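Local atomic coordinates of DNA repair protein XRCC1 (Homo sapiens, PDB entry 3LQC), a protein that acts as a scaffold in DNA single-strand break repair, assembling repair complexes that include DNA polymerase beta and DNA ligase III and binding poly-ADP-ribose chains. Residues Leu88-Met94 against Arg107-Phe111. Coordinates in Å, arbitrary orientation, origin at the centre of the assembly. Where two conformers were deposited one is given. Residues are numbered along the deposited sequence.
Sequences LVTSSFM and RVRMF
In the beta-sandwich of the XRCC1 N-terminal domain, two strands, each outermost in its sheet within this chain, 89-92 and 108-111, face each other across the interior, their axes 10.0 Å apart at 146°, roughly antiparallel. Side chains bridge the gap: Leu88 lies opposite Phe111 (CA-CA 8.0 Å), and Phe93 opposite Arg107 (CA-CA 6.2 Å). Along the extended 107-111 backbone, the CA-to-CB bonds of Arg107, Arg109 and Phe111 point toward 88-94, while that of Val108 points away. Apolar packing starts with Leu88 (tp), whose CD2 makes a CH-pi contact 3.6 Å from the Phe111 ring centroid. Phe93 CZ meets the edge of that ring at Phe111 CZ, 4.0 Å away, while Arg109 CD covers a face of Phe93, 4.0 Å from its centroid. Both arginines donate to backbone carbonyls: Arg109 NH1 to Ser92 O (2.7 Å), Arg107 NH1 to Phe93 O (2.8 Å). Arg107 NH2 also forms a salt bridge with Glu98, and Arg109 NH1 one with an acidic side chain of the DNA polymerase beta chain, which hydrogen-bonds to the Thr90 backbone. One water donates to Phe93 O (2.7 Å) and accepts from Arg107 N (3.0 Å).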
ATOM      1  N   LEU A  88     -15.862  -6.585  -5.025  1.00 22.09           N
ATOM      2  CA  LEU A  88     -15.191  -5.432  -4.438  1.00 21.75           C
ATOM      3  C   LEU A  88     -13.917  -5.889  -3.760  0.97 19.55           C
ATOM      4  O   LEU A  88     -13.946  -6.651  -2.793  0.97 20.22           O
ATOM      5  CB  LEU A  88     -16.078  -4.693  -3.430  1.00 23.54           C
ATOM      6  CG  LEU A  88     -15.331  -3.597  -2.656  1.00 21.44           C
ATOM      7  CD1 LEU A  88     -14.843  -2.519  -3.596  1.00 21.47           C
ATOM      8  CD2 LEU A  88     -16.185  -2.999  -1.570  1.00 23.80           C
ATOM      9  N   VAL A  89     -12.798  -5.415  -4.278  0.84 16.40           N
ATOM     10  CA  VAL A  89     -11.498  -5.777  -3.760  0.84 17.13           C
ATOM     11  C   VAL A  89     -11.368  -5.381  -2.280  0.84 15.83           C
ATOM     12  O   VAL A  89     -12.026  -4.449  -1.817  0.84 15.05           O
ATOM     13  CB  VAL A  89     -10.410  -5.121  -4.622  0.84 19.18           C
ATOM     14  CG1 VAL A  89      -9.945  -3.799  -4.009  0.84 18.71           C
ATOM     15  CG2 VAL A  89      -9.268  -6.083  -4.828  0.84 19.96           C
ATOM     16  N   THR A  90     -10.544  -6.107  -1.532  1.00 17.81           N
ATOM     17  CA  THR A  90     -10.362  -5.827  -0.104  1.00 15.55           C
ATOM     18  C   THR A  90     -10.052  -4.348   0.157  1.00 16.27           C
ATOM     19  O   THR A  90      -9.044  -3.812  -0.300  1.00 17.70           O
ATOM     20  CB  THR A  90      -9.253  -6.690   0.509  1.00 15.97           C
ATOM     21  OG1 THR A  90      -9.498  -8.071   0.215  1.00 13.05           O
ATOM     22  CG2 THR A  90      -9.216  -6.495   2.027  1.00 18.04           C
ATOM     23  N   SER A  91     -10.926  -3.694   0.906  1.00 16.34           N
ATOM     24  CA  SER A  91     -10.875  -2.249   1.049  1.00 17.46           C
ATOM     25  C   SER A  91     -10.764  -1.803   2.507  1.00 19.05           C
ATOM     26  O   SER A  91     -11.320  -2.433   3.407  1.00 18.50           O
ATOM     27  CB  SER A  91     -12.101  -1.621   0.388  1.00 17.11           C
ATOM     28  OG  SER A  91     -12.154  -1.993  -0.975  1.00 23.42           O
ATOM     29  N   SER A  92     -10.044  -0.703   2.714  1.00 20.11           N
ATOM     30  CA  SER A  92      -9.720  -0.199   4.048  1.00 17.26           C
ATOM     31  C   SER A  92     -10.873   0.568   4.693  1.00 17.90           C
ATOM     32  O   SER A  92     -11.547   1.368   4.047  1.00 22.07           O
ATOM     33  CB  SER A  92      -8.476   0.690   3.967  1.00 16.84           C
ATOM     34  OG  SER A  92      -8.269   1.398   5.165  1.00 19.07           O
ATOM     35  N   PHE A  93     -11.098   0.313   5.973  1.00 15.51           N
ATOM     36  CA  PHE A  93     -12.119   1.027   6.722  1.00 16.39           C
ATOM     37  C   PHE A  93     -11.556   1.566   8.027  1.00 21.18           C
ATOM     38  O   PHE A  93     -12.069   2.541   8.571  1.00 21.42           O
ATOM     39  CB  PHE A  93     -13.333   0.136   6.979  1.00 18.52           C
ATOM     40  CG  PHE A  93     -14.234   0.019   5.795  1.00 17.68           C
ATOM     41  CD1 PHE A  93     -15.355   0.822   5.684  1.00 20.50           C
ATOM     42  CD2 PHE A  93     -13.937  -0.859   4.769  1.00 15.62           C
ATOM     43  CE1 PHE A  93     -16.179   0.734   4.577  1.00 22.13           C
ATOM     44  CE2 PHE A  93     -14.755  -0.947   3.662  1.00 18.33           C
ATOM     45  CZ  PHE A  93     -15.879  -0.152   3.567  1.00 20.74           C
ATOM     46  N   MET A  94     -10.492   0.933   8.517  1.00 17.88           N
ATOM     47  CA  MET A  94      -9.777   1.429   9.689  1.00 19.71           C
ATOM     48  C   MET A  94      -8.294   1.157   9.548  1.00 19.69           C
ATOM     49  O   MET A  94      -7.896   0.149   8.964  1.00 20.42           O
ATOM     50  CB  MET A  94     -10.277   0.754  10.967  1.00 16.87           C
ATOM     51  CG  MET A  94     -11.763   0.875  11.193  1.00 15.39           C
ATOM     52  SD  MET A  94     -12.270   0.047  12.705  1.00 19.49           S
ATOM     53  CE  MET A  94     -11.556   1.102  13.960  1.00 21.47           C
ATOM     54  N   ARG A 107     -17.029   3.988   9.519  1.00 23.62           N
ATOM     55  CA  ARG A 107     -16.929   4.643   8.222  1.00 28.65           C
ATOM     56  C   ARG A 107     -17.910   4.035   7.229  1.00 29.28           C
ATOM     57  O   ARG A 107     -18.167   2.827   7.247  1.00 29.77           O
ATOM     58  CB  ARG A 107     -15.508   4.566   7.665  1.00 27.41           C
ATOM     59  CG  ARG A 107     -14.545   5.504   8.339  1.00 26.34           C
ATOM     60  CD  ARG A 107     -13.235   5.598   7.588  1.00 22.11           C
ATOM     61  NE  ARG A 107     -12.374   6.601   8.205  1.00 23.65           N
ATOM     62  CZ  ARG A 107     -11.405   6.331   9.074  1.00 26.72           C
ATOM     63  NH1 ARG A 107     -11.142   5.077   9.420  1.00 27.07           N
ATOM     64  NH2 ARG A 107     -10.685   7.318   9.584  1.00 26.49           N
ATOM     65  N   VAL A 108     -18.465   4.885   6.375  1.00 27.06           N
ATOM     66  CA  VAL A 108     -19.287   4.428   5.270  1.00 28.18           C
ATOM     67  C   VAL A 108     -18.566   4.721   3.967  1.00 30.47           C
ATOM     68  O   VAL A 108     -18.058   5.825   3.766  1.00 33.99           O
ATOM     69  CB  VAL A 108     -20.648   5.145   5.238  1.00 30.52           C
ATOM     70  CG1 VAL A 108     -21.466   4.667   4.031  1.00 29.45           C
ATOM     71  CG2 VAL A 108     -21.403   4.924   6.540  1.00 27.48           C
ATOM     72  N   ARG A 109     -18.510   3.736   3.082  1.00 27.97           N
ATOM     73  CA  ARG A 109     -17.966   3.976   1.751  1.00 29.27           C
ATOM     74  C   ARG A 109     -18.912   3.440   0.684  1.00 27.66           C
ATOM     75  O   ARG A 109     -19.457   2.342   0.823  1.00 28.49           O
ATOM     76  CB  ARG A 109     -16.572   3.359   1.603  1.00 25.43           C
ATOM     77  CG  ARG A 109     -15.584   3.846   2.645  1.00 26.15           C
ATOM     78  CD  ARG A 109     -14.223   3.202   2.471  1.00 21.11           C
ATOM     79  NE  ARG A 109     -13.639   3.505   1.174  1.00 22.54           N
ATOM     80  CZ  ARG A 109     -12.542   2.922   0.706  1.00 23.15           C
ATOM     81  NH1 ARG A 109     -11.923   2.012   1.440  1.00 21.62           N
ATOM     82  NH2 ARG A 109     -12.069   3.246  -0.489  1.00 22.88           N
ATOM     83  N   MET A 110     -19.114   4.237  -0.361  1.00 28.27           N
ATOM     84  CA  MET A 110     -19.917   3.847  -1.508  1.00 27.06           C
ATOM     85  C   MET A 110     -18.971   3.428  -2.608  1.00 28.02           C
ATOM     86  O   MET A 110     -17.968   4.093  -2.841  1.00 31.97           O
ATOM     87  CB  MET A 110     -20.751   5.032  -2.000  1.00 28.92           C
ATOM     88  CG  MET A 110     -21.308   5.926  -0.889  1.00 42.79           C
ATOM     89  SD  MET A 110     -22.633   5.152   0.054  1.00 56.52           S
ATOM     90  CE  MET A 110     -23.235   6.515   1.043  1.00 39.93           C
ATOM     91  N   PHE A 111     -19.292   2.334  -3.289  1.00 29.41           N
ATOM     92  CA  PHE A 111     -18.465   1.854  -4.392  1.00 31.55           C
ATOM     93  C   PHE A 111     -19.296   1.700  -5.660  1.00 34.45           C
ATOM     94  O   PHE A 111     -19.961   0.686  -5.854  1.00 38.41           O
ATOM     95  CB  PHE A 111     -17.791   0.527  -4.022  1.00 28.07           C
ATOM     96  CG  PHE A 111     -17.011   0.582  -2.731  1.00 30.63           C
ATOM     97  CD1 PHE A 111     -17.651   0.447  -1.511  1.00 26.23           C
ATOM     98  CD2 PHE A 111     -15.634   0.778  -2.739  1.00 29.26           C
ATOM     99  CE1 PHE A 111     -16.940   0.502  -0.320  1.00 24.72           C
ATOM    100  CE2 PHE A 111     -14.918   0.836  -1.552  1.00 25.14           C
ATOM    101  CZ  PHE A 111     -15.574   0.695  -0.337  1.00 24.44           C
TER
HETATM  102  O   HOH W   1     -14.434   2.478   9.943  1.00 20.69           O